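Local coordinates for protein AvmM (Streptomyces sp. NBRC 109436, PDB 7FE6) that catalyses macrocyclization through dehydration and Michael-type addition in the biosynthesis of alchivemycin A, at residues Glu75-Phe80 against Val140-Arg145; Asn61-Phe66 against His108-Leu113; Val25-Gly30 against Ser44-Asn49; Gly154-Pro159 against Gly180-Ala185. All coordinates share one frame; numbering follows the deposited sequence.

The four contacts are strand pairs from two mainly antiparallel sheets that pack against each other as a beta sandwich. Contacts 1 and 3 belong to one sheet, where strands 135-144 and 40-49 are neighbours; contacts 2 and 4 belong to the other and are joined through strands 57-66 and 153-162. Between the sheets, Phe77 CE1 of contact 1 lies 3.6 Å from Ile64 CD1 of contact 2, and Ala26 CB of contact 3 lies 3.6 Å from Ala157 CB of contact 4. Contact 3 reaches bound alchivemycin A, the Thr48 side chain being about 4 Å from it; in contact 4 the Arg181 side chain lies about 12 Å from the ligand.

Contact 1: residues Glu75-Phe80 against Val140-Arg145; sequences EDFKLF and VRLAFR
Asp76 and Arg145 join the two segments at one end through both side chain and backbone. NE of Arg145 donates to OD1 of Asp76 at 3.1 Å, forming a salt bridge in which OD1 lies in the guanidinium plane while NE comes from above the carboxylate plane. The side chains run alongside each other in the same direction, their flat groups turned 69° apart. In Arg145, CG sits between the backbone N and the carbonyl carbon (chi1 65°), which brings CG to 3.3 Å from O of Asp76, and that oxygen also accepts the N-H of Arg145. An alanine in place of Arg145 would probably leave OD1 of Asp76 without its charged mate and the carboxylate freer to turn about its remaining bond, from Arg73 N to OD2.

Farther along, CB of Phe77 packs 3.6 Å from CD1 of Phe144, the two side chains lying abreast with ring planes 57° apart. CD1 of Leu142 reaches CD1 of Phe77 at 3.9 Å, and CD2 of Leu79 meets CG1 of Val140 at 3.4 Å. Lys78 with Ala143 and Phe80 with Arg141 are the hydrogen-bonded pairs of this antiparallel ladder, and their side chains occupy the other face. There Arg141 extends to a salt bridge with Glu42 and a cation-pi contact with Trp88, while Tyr197 of the second subunit packs on Lys78 there and also on Arg145. Strand 135-144 runs between strands 77-83 and 40-49, and Ile64 of strand 57-66 touches Phe77, Leu142 and Phe144 from the facing sheet.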
# COMPACT_ATOMS: atom_id res chain seq x y z
N GLU A 75 -16.79 -3.71 22.20
CA GLU A 75 -16.59 -2.88 23.38
C GLU A 75 -15.14 -2.73 23.81
O GLU A 75 -14.83 -1.79 24.54
CB GLU A 75 -17.39 -3.49 24.56
CG GLU A 75 -18.93 -3.41 24.42
CD GLU A 75 -19.48 -4.26 23.28
OE1 GLU A 75 -19.16 -5.48 23.25
OE2 GLU A 75 -20.22 -3.71 22.40
N ASP A 76 -14.23 -3.61 23.37
CA ASP A 76 -12.85 -3.58 23.86
C ASP A 76 -12.00 -2.54 23.15
O ASP A 76 -10.79 -2.43 23.43
CB ASP A 76 -12.18 -4.95 23.68
CG ASP A 76 -12.81 -6.01 24.53
OD1 ASP A 76 -13.07 -5.75 25.72
OD2 ASP A 76 -13.06 -7.11 23.98
N PHE A 77 -12.58 -1.81 22.21
CA PHE A 77 -11.87 -0.76 21.51
C PHE A 77 -12.80 0.42 21.25
O PHE A 77 -14.03 0.31 21.30
CB PHE A 77 -11.24 -1.29 20.22
CG PHE A 77 -12.21 -1.96 19.26
CD1 PHE A 77 -12.84 -1.23 18.26
CD2 PHE A 77 -12.44 -3.33 19.33
CE1 PHE A 77 -13.70 -1.85 17.36
CE2 PHE A 77 -13.30 -3.95 18.43
CZ PHE A 77 -13.92 -3.20 17.44
N LYS A 78 -12.18 1.57 21.02
CA LYS A 78 -12.89 2.76 20.62
C LYS A 78 -12.59 3.05 19.16
O LYS A 78 -11.45 2.89 18.70
CB LYS A 78 -12.51 3.96 21.49
CG LYS A 78 -13.04 3.85 22.87
CD LYS A 78 -12.72 5.08 23.66
CE LYS A 78 -13.20 4.91 25.08
NZ LYS A 78 -14.69 4.80 25.18
N LEU A 79 -13.63 3.46 18.43
CA LEU A 79 -13.56 3.57 16.98
C LEU A 79 -14.32 4.81 16.54
O LEU A 79 -15.53 4.90 16.75
CB LEU A 79 -14.13 2.32 16.30
CG LEU A 79 -13.44 1.81 15.02
CD1 LEU A 79 -14.36 0.87 14.25
CD2 LEU A 79 -12.95 2.93 14.15
N PHE A 80 -13.61 5.77 15.93
CA PHE A 80 -14.22 6.95 15.33
C PHE A 80 -13.81 7.04 13.87
O PHE A 80 -12.72 6.61 13.48
CB PHE A 80 -13.79 8.24 16.04
CG PHE A 80 -14.40 8.42 17.39
CD1 PHE A 80 -13.93 7.68 18.48
CD2 PHE A 80 -15.43 9.33 17.57
CE1 PHE A 80 -14.49 7.85 19.73
CE2 PHE A 80 -16.01 9.52 18.84
CZ PHE A 80 -15.55 8.77 19.92
N VAL A 140 -9.78 7.28 10.20
CA VAL A 140 -10.19 6.38 11.28
C VAL A 140 -9.30 6.59 12.50
O VAL A 140 -8.07 6.53 12.40
CB VAL A 140 -10.12 4.90 10.84
CG1 VAL A 140 -10.69 4.03 11.93
CG2 VAL A 140 -10.85 4.69 9.57
N ARG A 141 -9.92 6.77 13.67
CA ARG A 141 -9.21 6.85 14.93
C ARG A 141 -9.55 5.62 15.76
O ARG A 141 -10.73 5.35 16.05
CB ARG A 141 -9.54 8.13 15.68
CG ARG A 141 -8.91 9.37 15.09
CD ARG A 141 -9.54 10.65 15.65
NE ARG A 141 -8.93 11.84 15.08
CZ ARG A 141 -9.47 13.06 15.08
NH1 ARG A 141 -10.67 13.28 15.61
NH2 ARG A 141 -8.82 14.06 14.50
N LEU A 142 -8.51 4.89 16.18
CA LEU A 142 -8.66 3.57 16.77
C LEU A 142 -7.78 3.47 18.00
O LEU A 142 -6.63 3.94 18.00
CB LEU A 142 -8.28 2.48 15.79
CG LEU A 142 -8.34 1.04 16.30
CD1 LEU A 142 -9.74 0.70 16.77
CD2 LEU A 142 -7.88 0.10 15.22
N ALA A 143 -8.34 2.88 19.05
CA ALA A 143 -7.63 2.64 20.29
C ALA A 143 -8.17 1.36 20.91
O ALA A 143 -9.39 1.22 21.06
CB ALA A 143 -7.78 3.83 21.26
N PHE A 144 -7.29 0.44 21.26
CA PHE A 144 -7.69 -0.71 22.05
C PHE A 144 -7.49 -0.41 23.52
O PHE A 144 -6.59 0.33 23.90
CB PHE A 144 -6.91 -1.95 21.66
CG PHE A 144 -7.17 -2.40 20.26
CD1 PHE A 144 -8.22 -3.29 19.99
CD2 PHE A 144 -6.41 -1.92 19.21
CE1 PHE A 144 -8.47 -3.70 18.69
CE2 PHE A 144 -6.66 -2.33 17.91
CZ PHE A 144 -7.69 -3.22 17.65
N ARG A 145 -8.36 -0.98 24.35
CA ARG A 145 -8.22 -0.74 25.77
C ARG A 145 -6.90 -1.34 26.24
O ARG A 145 -6.39 -2.30 25.67
CB ARG A 145 -9.40 -1.35 26.54
CG ARG A 145 -9.49 -2.87 26.48
CD ARG A 145 -10.62 -3.40 27.37
NE ARG A 145 -10.63 -4.86 27.45
CZ ARG A 145 -9.77 -5.56 28.17
NH1 ARG A 145 -8.82 -4.95 28.86
NH2 ARG A 145 -9.84 -6.89 28.20

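Contact 2: residues Asn61-Phe66 against His108-Leu113; sequences NLVIWF and HIACQL
The first torsions of His108 and Val63 set CG of the one and CG1 of the other in neighbouring positions: in His108, CG stands between the backbone N and the carbonyl carbon (chi1 72°), and in Val63, CG1 is anti to the backbone N (chi1 -177°). CG1 of Val63 lies 3.4 Å from ND1 of His108. The other methyl, CG2, turns to Ala110 and lies 3.9 Å from its CB. On the same face, CB of His108 lies at the indole edge, near its plane, 3.7 Å from CD1 of Trp65.

Asn61 adds a polar group to this face. Its OD1 lies 3.8 Å from CG of Gln112, a contact with the aliphatic part of that chain; the amide ends bind elsewhere, ND2 of Asn61 to O of Phe175 and O of Leu158, NE2 of Gln112 to O of Gly173. The opposite face is apolar. CD2 of Leu62 and CD2 of Leu113 approach to 3.7 Å, and Cys111 and Ile64 lie on this side too, directed at residues of the other sheet such as Leu79 and Phe77.

Within the two segments, two hydrogen-bonded pairs tie the strands: Leu62 with Cys111, where N of Cys111 is 2.7 Å from O of Leu62, and Ile64 with Ile109, where N of Ile109 is likewise 2.7 Å from O of Ile64. Such a ladder, with a mixed outer face and an oily inner one, is characteristic of a beta sandwich; strand 107-113 is here the outermost strand of its sheet within the chain.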
# COMPACT_ATOMS: atom_id res chain seq x y z
N ASN A 61 -16.87 -1.09 5.11
CA ASN A 61 -16.83 -1.93 6.30
C ASN A 61 -15.37 -2.18 6.68
O ASN A 61 -14.49 -2.23 5.81
CB ASN A 61 -17.56 -3.27 6.07
CG ASN A 61 -19.01 -3.07 5.65
OD1 ASN A 61 -19.86 -2.69 6.47
ND2 ASN A 61 -19.30 -3.29 4.37
N LEU A 62 -15.13 -2.29 7.99
CA LEU A 62 -13.81 -2.50 8.57
C LEU A 62 -13.90 -3.69 9.52
O LEU A 62 -14.82 -3.75 10.35
CB LEU A 62 -13.34 -1.26 9.33
CG LEU A 62 -11.90 -0.77 9.24
CD1 LEU A 62 -11.52 -0.39 7.81
CD2 LEU A 62 -11.80 0.43 10.13
N VAL A 63 -13.00 -4.66 9.38
CA VAL A 63 -13.03 -5.86 10.21
C VAL A 63 -11.78 -5.92 11.06
O VAL A 63 -10.67 -5.79 10.54
CB VAL A 63 -13.17 -7.13 9.36
CG1 VAL A 63 -13.27 -8.33 10.27
CG2 VAL A 63 -14.39 -7.04 8.49
N ILE A 64 -11.96 -6.08 12.37
CA ILE A 64 -10.84 -6.27 13.28
C ILE A 64 -10.83 -7.73 13.69
O ILE A 64 -11.86 -8.26 14.09
CB ILE A 64 -10.91 -5.33 14.49
CG1 ILE A 64 -10.98 -3.87 14.00
CG2 ILE A 64 -9.70 -5.58 15.39
CD1 ILE A 64 -11.00 -2.85 15.12
N TRP A 65 -9.67 -8.37 13.57
CA TRP A 65 -9.53 -9.81 13.72
C TRP A 65 -8.34 -10.12 14.62
O TRP A 65 -7.26 -9.57 14.41
CB TRP A 65 -9.36 -10.50 12.36
CG TRP A 65 -9.02 -11.99 12.42
CD1 TRP A 65 -9.79 -12.99 12.94
CD2 TRP A 65 -7.85 -12.63 11.86
NE1 TRP A 65 -9.17 -14.21 12.77
CE2 TRP A 65 -7.98 -14.02 12.11
CE3 TRP A 65 -6.71 -12.17 11.20
CZ2 TRP A 65 -7.02 -14.94 11.71
CZ3 TRP A 65 -5.76 -13.09 10.80
CH2 TRP A 65 -5.92 -14.46 11.06
N PHE A 66 -8.56 -10.97 15.61
CA PHE A 66 -7.47 -11.53 16.42
C PHE A 66 -7.35 -13.01 16.08
O PHE A 66 -8.32 -13.76 16.23
CB PHE A 66 -7.72 -11.34 17.92
CG PHE A 66 -7.58 -9.91 18.40
CD1 PHE A 66 -7.22 -8.89 17.54
CD2 PHE A 66 -7.80 -9.60 19.74
CE1 PHE A 66 -7.09 -7.58 18.00
CE2 PHE A 66 -7.67 -8.29 20.20
CZ PHE A 66 -7.32 -7.28 19.32
N HIS A 108 -13.40 -12.12 14.96
CA HIS A 108 -13.32 -10.84 14.27
C HIS A 108 -14.62 -10.07 14.44
O HIS A 108 -15.70 -10.64 14.59
CB HIS A 108 -12.93 -11.02 12.79
CG HIS A 108 -14.00 -11.60 11.91
ND1 HIS A 108 -15.15 -10.91 11.57
CD2 HIS A 108 -14.07 -12.79 11.26
CE1 HIS A 108 -15.89 -11.65 10.76
NE2 HIS A 108 -15.26 -12.80 10.56
N ILE A 109 -14.48 -8.75 14.48
CA ILE A 109 -15.59 -7.84 14.73
C ILE A 109 -15.72 -6.96 13.49
O ILE A 109 -14.85 -6.12 13.22
CB ILE A 109 -15.37 -6.97 15.99
CG1 ILE A 109 -14.95 -7.80 17.21
CG2 ILE A 109 -16.64 -6.22 16.33
CD1 ILE A 109 -15.90 -8.88 17.56
N ALA A 110 -16.81 -7.16 12.73
CA ALA A 110 -17.05 -6.40 11.51
C ALA A 110 -17.83 -5.13 11.83
O ALA A 110 -18.90 -5.19 12.45
CB ALA A 110 -17.79 -7.26 10.48
N CYS A 111 -17.30 -3.98 11.41
CA CYS A 111 -17.86 -2.67 11.72
C CYS A 111 -18.20 -1.89 10.46
O CYS A 111 -17.38 -1.79 9.54
CB CYS A 111 -16.89 -1.86 12.57
SG CYS A 111 -16.48 -2.65 14.08
N GLN A 112 -19.38 -1.29 10.46
CA GLN A 112 -19.80 -0.44 9.36
C GLN A 112 -19.30 0.99 9.57
O GLN A 112 -19.58 1.60 10.60
CB GLN A 112 -21.32 -0.48 9.20
CG GLN A 112 -21.82 0.18 7.93
CD GLN A 112 -23.34 0.12 7.79
OE1 GLN A 112 -23.94 0.94 7.10
NE2 GLN A 112 -23.96 -0.89 8.40
N LEU A 113 -18.60 1.51 8.57
CA LEU A 113 -18.13 2.90 8.53
C LEU A 113 -18.69 3.62 7.31
O LEU A 113 -17.93 4.23 6.55
CB LEU A 113 -16.59 2.94 8.49
CG LEU A 113 -15.81 2.76 9.80
CD1 LEU A 113 -16.00 1.36 10.39
CD2 LEU A 113 -14.33 3.02 9.55

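Contact 3: residues Val25-Gly30 against Ser44-Asn49; sequences VADFIG and SVFYTN
The carbonyl oxygen of Asp27 accepts the N-H of Phe46 at 3.1 Å and a CA-H...O contact from CA of Val45 at 3.2 Å. It also lies over one face of the Phe46 ring, 3.8 Å above the plane and offset toward the rim. CE2 of Phe46 is 3.5 Å from CB of Asp27, and CG1 of Ile29 comes to the ring edge in its plane, 3.5 Å from CE1. An alanine in place of Phe46 would probably open a gap beside Asp27 and leave CG1 of Ile29 without its aromatic neighbour.

Val25-Thr48, Asp27-Phe46 and Ile29-Ser44 are the hydrogen-bonded pairs of antiparallel strands 24-29 and 40-49, and the Thr48 side chain is near bound alchivemycin A. OG of Ser44 stands 3.4 Å from CB of Ile29 and is hydrogen-bonded to O of Ser186 in the second subunit. On the opposite face CG2 of Val45, anti to the backbone N, makes an off-centre CH-pi contact, 4.3 Å from the centroid of the Phe28 ring. Ala157 of the facing sheet touches both residues.

The chemistry therefore divides by face: Phe28, Val45 and Ala26 turn inward to the sandwich, whereas Asp27, Ile29, Ser44 and Phe46 look to the second subunit, so that outer strand 24-29 is also part of the subunit interface.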
# COMPACT_ATOMS: atom_id res chain seq x y z
N VAL A 25 -11.69 -1.83 -4.98
CA VAL A 25 -10.55 -2.19 -4.15
C VAL A 25 -10.44 -1.20 -2.98
O VAL A 25 -11.11 -0.17 -2.95
CB VAL A 25 -9.25 -2.23 -4.98
CG1 VAL A 25 -9.48 -3.08 -6.24
CG2 VAL A 25 -8.81 -0.82 -5.37
N ALA A 26 -9.56 -1.50 -2.02
CA ALA A 26 -9.35 -0.60 -0.89
C ALA A 26 -7.86 -0.48 -0.56
O ALA A 26 -7.09 -1.44 -0.70
CB ALA A 26 -10.12 -1.06 0.34
N ASP A 27 -7.46 0.70 -0.06
CA ASP A 27 -6.08 0.95 0.33
C ASP A 27 -6.00 1.55 1.73
O ASP A 27 -6.87 2.33 2.14
CB ASP A 27 -5.37 1.87 -0.66
CG ASP A 27 -5.31 1.27 -2.04
OD1 ASP A 27 -4.76 0.16 -2.18
OD2 ASP A 27 -5.78 1.91 -3.00
N PHE A 28 -4.94 1.18 2.45
CA PHE A 28 -4.64 1.73 3.77
C PHE A 28 -3.48 2.72 3.68
O PHE A 28 -2.54 2.54 2.90
CB PHE A 28 -4.27 0.61 4.76
CG PHE A 28 -5.44 -0.25 5.20
CD1 PHE A 28 -6.34 0.21 6.16
CD2 PHE A 28 -5.60 -1.54 4.72
CE1 PHE A 28 -7.38 -0.58 6.59
CE2 PHE A 28 -6.67 -2.34 5.16
CZ PHE A 28 -7.56 -1.85 6.08
N ILE A 29 -3.53 3.75 4.52
CA ILE A 29 -2.43 4.69 4.70
C ILE A 29 -2.21 4.88 6.19
O ILE A 29 -3.16 5.20 6.91
CB ILE A 29 -2.69 6.06 4.03
CG1 ILE A 29 -2.73 5.95 2.51
CG2 ILE A 29 -1.59 7.06 4.43
CD1 ILE A 29 -1.38 5.63 1.87
N GLY A 30 -0.97 4.68 6.66
CA GLY A 30 -0.61 5.05 8.01
C GLY A 30 -0.98 4.07 9.09
O GLY A 30 -0.94 4.43 10.27
N SER A 44 -5.91 6.23 7.54
CA SER A 44 -6.94 6.46 6.55
C SER A 44 -7.08 5.20 5.71
O SER A 44 -6.17 4.37 5.62
CB SER A 44 -6.67 7.71 5.68
OG SER A 44 -5.71 7.49 4.67
N VAL A 45 -8.27 5.02 5.17
CA VAL A 45 -8.58 3.90 4.31
C VAL A 45 -9.59 4.41 3.29
O VAL A 45 -10.45 5.23 3.62
CB VAL A 45 -9.10 2.69 5.14
CG1 VAL A 45 -10.19 3.12 6.14
CG2 VAL A 45 -9.60 1.53 4.25
N PHE A 46 -9.48 3.96 2.05
CA PHE A 46 -10.31 4.51 1.01
C PHE A 46 -10.61 3.41 -0.00
O PHE A 46 -9.76 2.56 -0.26
CB PHE A 46 -9.66 5.73 0.33
CG PHE A 46 -8.14 5.68 0.24
CD1 PHE A 46 -7.35 6.04 1.32
CD2 PHE A 46 -7.52 5.32 -0.96
CE1 PHE A 46 -5.96 6.00 1.24
CE2 PHE A 46 -6.13 5.27 -1.06
CZ PHE A 46 -5.34 5.62 0.04
N TYR A 47 -11.82 3.42 -0.55
CA TYR A 47 -12.16 2.45 -1.58
C TYR A 47 -12.36 3.16 -2.91
O TYR A 47 -12.90 4.27 -2.95
CB TYR A 47 -13.39 1.61 -1.17
CG TYR A 47 -14.68 2.36 -0.87
CD1 TYR A 47 -14.94 2.86 0.41
CD2 TYR A 47 -15.68 2.49 -1.85
CE1 TYR A 47 -16.14 3.51 0.71
CE2 TYR A 47 -16.88 3.14 -1.57
CZ TYR A 47 -17.10 3.65 -0.28
OH TYR A 47 -18.28 4.29 0.01
N THR A 48 -11.87 2.53 -3.99
CA THR A 48 -11.76 3.15 -5.30
C THR A 48 -12.40 2.25 -6.35
O THR A 48 -12.20 1.03 -6.33
CB THR A 48 -10.30 3.40 -5.70
OG1 THR A 48 -9.67 4.25 -4.75
CG2 THR A 48 -10.21 4.02 -7.11
N ASN A 49 -13.19 2.85 -7.25
CA ASN A 49 -13.79 2.08 -8.33
C ASN A 49 -12.76 1.96 -9.45
O ASN A 49 -12.56 2.89 -10.24
CB ASN A 49 -15.08 2.71 -8.83
CG ASN A 49 -15.87 1.78 -9.75
OD1 ASN A 49 -15.33 0.79 -10.24
ND2 ASN A 49 -17.14 2.08 -9.98

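Contact 4: residues Gly154-Pro159 against Gly180-Ala185; sequences GIFALP and GRLQQA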
# COMPACT_ATOMS: atom_id res chain seq x y z
N GLY A 154 -5.33 -8.39 12.34
CA GLY A 154 -5.44 -7.65 11.11
C GLY A 154 -6.59 -6.68 11.18
O GLY A 154 -7.60 -6.93 11.86
N ILE A 155 -6.43 -5.56 10.48
CA ILE A 155 -7.56 -4.73 10.10
C ILE A 155 -7.85 -5.03 8.63
O ILE A 155 -6.93 -5.03 7.80
CB ILE A 155 -7.27 -3.24 10.32
CG1 ILE A 155 -6.80 -3.02 11.76
CG2 ILE A 155 -8.53 -2.44 10.08
CD1 ILE A 155 -6.31 -1.60 12.05
N PHE A 156 -9.11 -5.27 8.31
CA PHE A 156 -9.50 -5.60 6.95
C PHE A 156 -10.51 -4.60 6.43
O PHE A 156 -11.43 -4.19 7.16
CB PHE A 156 -10.10 -6.99 6.85
CG PHE A 156 -9.13 -8.10 7.16
CD1 PHE A 156 -8.82 -8.43 8.49
CD2 PHE A 156 -8.56 -8.84 6.11
CE1 PHE A 156 -7.97 -9.46 8.77
CE2 PHE A 156 -7.69 -9.87 6.39
CZ PHE A 156 -7.39 -10.19 7.73
N ALA A 157 -10.31 -4.17 5.19
CA ALA A 157 -11.21 -3.25 4.52
C ALA A 157 -12.11 -4.04 3.58
O ALA A 157 -11.62 -4.74 2.69
CB ALA A 157 -10.43 -2.18 3.77
N LEU A 158 -13.42 -3.92 3.78
CA LEU A 158 -14.40 -4.65 2.97
C LEU A 158 -15.36 -3.62 2.41
O LEU A 158 -16.33 -3.23 3.08
CB LEU A 158 -15.15 -5.69 3.80
CG LEU A 158 -16.31 -6.39 3.08
CD1 LEU A 158 -15.83 -7.34 1.97
CD2 LEU A 158 -17.22 -7.08 4.08
N PRO A 159 -15.13 -3.15 1.18
CA PRO A 159 -16.07 -2.21 0.56
C PRO A 159 -17.42 -2.87 0.32
O PRO A 159 -17.49 -3.98 -0.21
CB PRO A 159 -15.37 -1.82 -0.75
CG PRO A 159 -13.93 -2.20 -0.54
CD PRO A 159 -13.97 -3.41 0.32
N GLY A 180 -16.68 -5.61 -2.32
CA GLY A 180 -15.45 -5.41 -3.05
C GLY A 180 -14.34 -6.33 -2.60
O GLY A 180 -14.54 -7.29 -1.85
N ARG A 181 -13.14 -6.02 -3.08
CA ARG A 181 -11.94 -6.82 -2.81
C ARG A 181 -11.42 -6.54 -1.41
O ARG A 181 -11.19 -5.38 -1.05
CB ARG A 181 -10.87 -6.50 -3.86
CG ARG A 181 -9.71 -7.47 -3.88
CD ARG A 181 -8.63 -7.03 -4.83
NE ARG A 181 -7.80 -5.97 -4.27
CZ ARG A 181 -6.56 -5.70 -4.68
NH1 ARG A 181 -6.00 -6.41 -5.66
NH2 ARG A 181 -5.86 -4.71 -4.12
N LEU A 182 -11.27 -7.58 -0.60
CA LEU A 182 -10.79 -7.41 0.76
C LEU A 182 -9.33 -6.95 0.76
O LEU A 182 -8.50 -7.51 0.05
CB LEU A 182 -10.91 -8.72 1.53
CG LEU A 182 -10.78 -8.72 3.05
CD1 LEU A 182 -11.85 -7.86 3.71
CD2 LEU A 182 -10.91 -10.15 3.55
N GLN A 183 -9.02 -5.96 1.59
CA GLN A 183 -7.66 -5.49 1.80
C GLN A 183 -7.26 -5.65 3.26
O GLN A 183 -8.04 -5.37 4.18
CB GLN A 183 -7.49 -4.03 1.39
CG GLN A 183 -6.04 -3.62 1.18
CD GLN A 183 -5.46 -4.25 -0.08
OE1 GLN A 183 -6.20 -4.67 -0.97
NE2 GLN A 183 -4.14 -4.35 -0.16
N GLN A 184 -6.02 -6.07 3.48
CA GLN A 184 -5.54 -6.48 4.79
C GLN A 184 -4.48 -5.50 5.27
O GLN A 184 -3.75 -4.91 4.47
CB GLN A 184 -4.96 -7.90 4.72
CG GLN A 184 -4.40 -8.50 6.01
CD GLN A 184 -3.98 -9.97 5.84
OE1 GLN A 184 -4.32 -10.61 4.85
NE2 GLN A 184 -3.21 -10.48 6.77
N ALA A 185 -4.43 -5.32 6.58
CA ALA A 185 -3.29 -4.69 7.23
C ALA A 185 -2.99 -5.53 8.46
O ALA A 185 -3.81 -5.57 9.39
CB ALA A 185 -3.59 -3.24 7.59
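Phe156 and Gln184 form the middle pair of an antiparallel ladder between strands 153-162 and 178-189, flanked by the hydrogen-bonded pairs Ile155-Ala185 and Ala157-Gln183. The Phe156 ring and the extended Gln184 chain lie alongside each other and point the same way, with ring and amide planes 34° apart. CE2 of Phe156 is 3.6 Å from CG of Gln184. Leu182 crosses the other part of the phenylalanine, its CD2 lying 3.7 Å from CD2 of the ring and its CD1 3.7 Å from CB of Phe156. In Leu182, CG is anti to the backbone N (chi1 -165°), and CD1 also comes to 3.3 Å from O of Ala157.

Strand 153-162 runs between 178-189 and 57-66 in its sheet of the beta sandwich. Ile155 and Ala157 face the sandwich interior, where Ala157 touches Ala26 and Phe28, while Phe156 turns to the other side beside Val63 and Trp65.

Across the strands, N of Ala157 binds O of Gln183 at 2.8 Å, and N of Gln183 returns a bond to O of Ala157 that lies in the carbonyl plane on a lone pair. Beyond Leu182 the regular pairing lapses, and N of Gly180 takes up O of Pro159 at 2.8 Å. The third subunit, another copy of the protein, also meets this strand: its Ser135 binds OE1 of Gln184, whose NE2 is held by Ser186 of the same chain as Gln184, and its Arg50, a residue that lines the alchivemycin A pocket, donates to O of Leu182.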